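Local coordinates for protein 2-oxoadipate dioxygenase/decarboxylase (Pseudomonas putida, PDB 6W1G) that catalyses the iron(II)-dependent, oxygen-consuming decarboxylation and hydroxylation of 2-oxoadipate to D-2-hydroxyglutarate in D-lysine catabolism, at residues 229-234 against 293-298. Sequence-based numbering, arbitrary orientation.
With NI (nickel (II) ion), chain B.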
# COMPACT_ATOMS: atom_id res chain seq x y z
N PRO A 229 2.85 -3.55 -8.25
CA PRO A 229 4.28 -3.69 -7.99
C PRO A 229 4.90 -2.33 -7.75
O PRO A 229 4.34 -1.29 -8.09
CB PRO A 229 4.82 -4.32 -9.27
CG PRO A 229 3.94 -3.82 -10.32
CD PRO A 229 2.57 -3.59 -9.71
N ARG A 230 6.10 -2.36 -7.18
CA ARG A 230 6.87 -1.17 -6.86
C ARG A 230 7.98 -0.94 -7.88
O ARG A 230 8.83 -1.81 -8.10
CB ARG A 230 7.50 -1.29 -5.46
CG ARG A 230 8.36 -0.10 -5.10
CD ARG A 230 8.98 -0.26 -3.72
NE ARG A 230 9.88 0.83 -3.46
CZ ARG A 230 10.69 0.93 -2.40
NH1 ARG A 230 10.73 -0.04 -1.48
NH2 ARG A 230 11.47 1.98 -2.26
N THR A 231 7.94 0.22 -8.52
CA THR A 231 9.04 0.65 -9.37
C THR A 231 9.85 1.73 -8.70
O THR A 231 9.35 2.52 -7.92
CB THR A 231 8.53 1.13 -10.74
OG1 THR A 231 9.63 1.45 -11.61
CG2 THR A 231 7.66 2.35 -10.67
N LEU A 232 11.13 1.79 -9.09
CA LEU A 232 12.01 2.87 -8.66
C LEU A 232 11.84 4.15 -9.49
O LEU A 232 12.39 5.17 -9.14
CB LEU A 232 13.47 2.42 -8.74
CG LEU A 232 13.82 1.26 -7.82
CD1 LEU A 232 15.29 0.86 -7.99
CD2 LEU A 232 13.51 1.56 -6.36
N ASP A 233 11.10 4.12 -10.61
CA ASP A 233 10.98 5.34 -11.44
C ASP A 233 9.68 5.29 -12.23
O ASP A 233 9.61 4.70 -13.30
CB ASP A 233 12.19 5.48 -12.37
CG ASP A 233 12.18 6.80 -13.10
OD1 ASP A 233 11.14 7.48 -13.17
OD2 ASP A 233 13.25 7.19 -13.67
N ILE A 234 8.64 5.93 -11.69
CA ILE A 234 7.34 5.88 -12.34
C ILE A 234 7.34 6.69 -13.63
O ILE A 234 6.57 6.40 -14.54
CB ILE A 234 6.23 6.32 -11.37
CG1 ILE A 234 4.87 5.83 -11.86
CG2 ILE A 234 6.21 7.81 -11.20
CD1 ILE A 234 3.80 6.01 -10.86
N GLY A 293 -5.37 -1.99 -13.57
CA GLY A 293 -4.10 -2.17 -12.91
C GLY A 293 -3.56 -0.84 -12.42
O GLY A 293 -4.09 0.25 -12.64
N GLU A 294 -2.47 -0.96 -11.65
CA GLU A 294 -1.82 0.18 -11.02
C GLU A 294 -0.33 -0.06 -10.93
O GLU A 294 0.15 -1.21 -10.87
CB GLU A 294 -2.43 0.37 -9.62
CG GLU A 294 -1.90 1.55 -8.83
CD GLU A 294 -2.66 1.66 -7.53
OE1 GLU A 294 -2.37 0.92 -6.57
OE2 GLU A 294 -3.59 2.49 -7.46
N ILE A 295 0.41 1.04 -10.89
CA ILE A 295 1.85 1.03 -10.67
C ILE A 295 2.15 2.13 -9.66
O ILE A 295 1.54 3.19 -9.69
CB ILE A 295 2.61 1.25 -12.02
CG1 ILE A 295 4.10 1.21 -11.86
CG2 ILE A 295 2.20 2.55 -12.72
CD1 ILE A 295 4.65 -0.09 -11.38
N GLU A 296 3.15 1.90 -8.79
CA GLU A 296 3.52 2.90 -7.78
C GLU A 296 5.02 2.95 -7.60
O GLU A 296 5.75 1.98 -7.84
CB GLU A 296 2.86 2.63 -6.44
CG GLU A 296 3.40 1.48 -5.60
CD GLU A 296 2.52 1.13 -4.35
OE1 GLU A 296 1.66 1.92 -4.02
OE2 GLU A 296 2.69 0.08 -3.74
N GLN A 297 5.46 4.12 -7.14
CA GLN A 297 6.82 4.39 -6.72
C GLN A 297 6.73 4.90 -5.27
O GLN A 297 5.95 5.82 -5.01
CB GLN A 297 7.47 5.46 -7.61
CG GLN A 297 8.93 5.74 -7.24
CD GLN A 297 9.52 6.88 -7.99
OE1 GLN A 297 9.14 7.21 -9.13
NE2 GLN A 297 10.51 7.49 -7.39
N ARG A 298 7.50 4.35 -4.35
CA ARG A 298 7.39 4.69 -2.93
C ARG A 298 8.60 5.48 -2.48
O ARG A 298 9.73 5.03 -2.69
CB ARG A 298 7.19 3.44 -2.05
CG ARG A 298 5.83 2.87 -2.23
CD ARG A 298 5.59 1.61 -1.37
NE ARG A 298 4.18 1.25 -1.44
CZ ARG A 298 3.24 1.81 -0.69
NH1 ARG A 298 3.55 2.62 0.32
NH2 ARG A 298 1.96 1.55 -0.95
NI NI B . -3.58 0.62 -4.92
O HOH W 1 9.88 2.98 -5.29
O HOH W 2 11.89 4.44 -4.67
O HOH W 3 -4.96 2.39 -5.36
O HOH W 4 -4.94 0.57 -3.25
O HOH W 5 -2.92 2.21 -3.82
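Gln297 reaches across to the start of helix 234-240, beside a single parallel beta bridge (Arg230 with Glu296; Thr231 N to Glu296 O, 2.9 Å) that joins the loop after strand 226-229 to strand 288-298 in this glyoxalase-clan fold. With CG anti to the backbone N (chi1 -178°) and an extended chain, the Gln297 amide passes Leu232, and OE1 accepts from Ile234 N at 2.9 Å, nearly straight (172°). An alanine here would probably leave Ile234 N without its acceptor and open a gap beside Thr231 O and Leu232 O. Asp233, the N-cap, serves Ala236 N; Thr231 OG1 forms an ST turn with Asp233 N.

Beta-branched Thr231 and Ile295 suit the apolar side, Thr231 CG2 lying 3.9 Å from Ile295 CG1. Pro229 crosses Ile295 at about a right angle. The extended Arg230 lays a guanidinium face against Arg298 CB, the guanidinium planes 86° apart; salt bridges to Glu68 and Glu61 probably offset the like charges, and one water links Arg230 NE, Arg298 N and Thr231 O. Glu296 OE2 joins Arg298 NE in a salt bridge of weak hydrogen-bond geometry and bonds second-shell to His70 ND1. Glu294 OE1 binds nickel, here in the iron(II) site, at 2.1 Å, alongside His70 and His226.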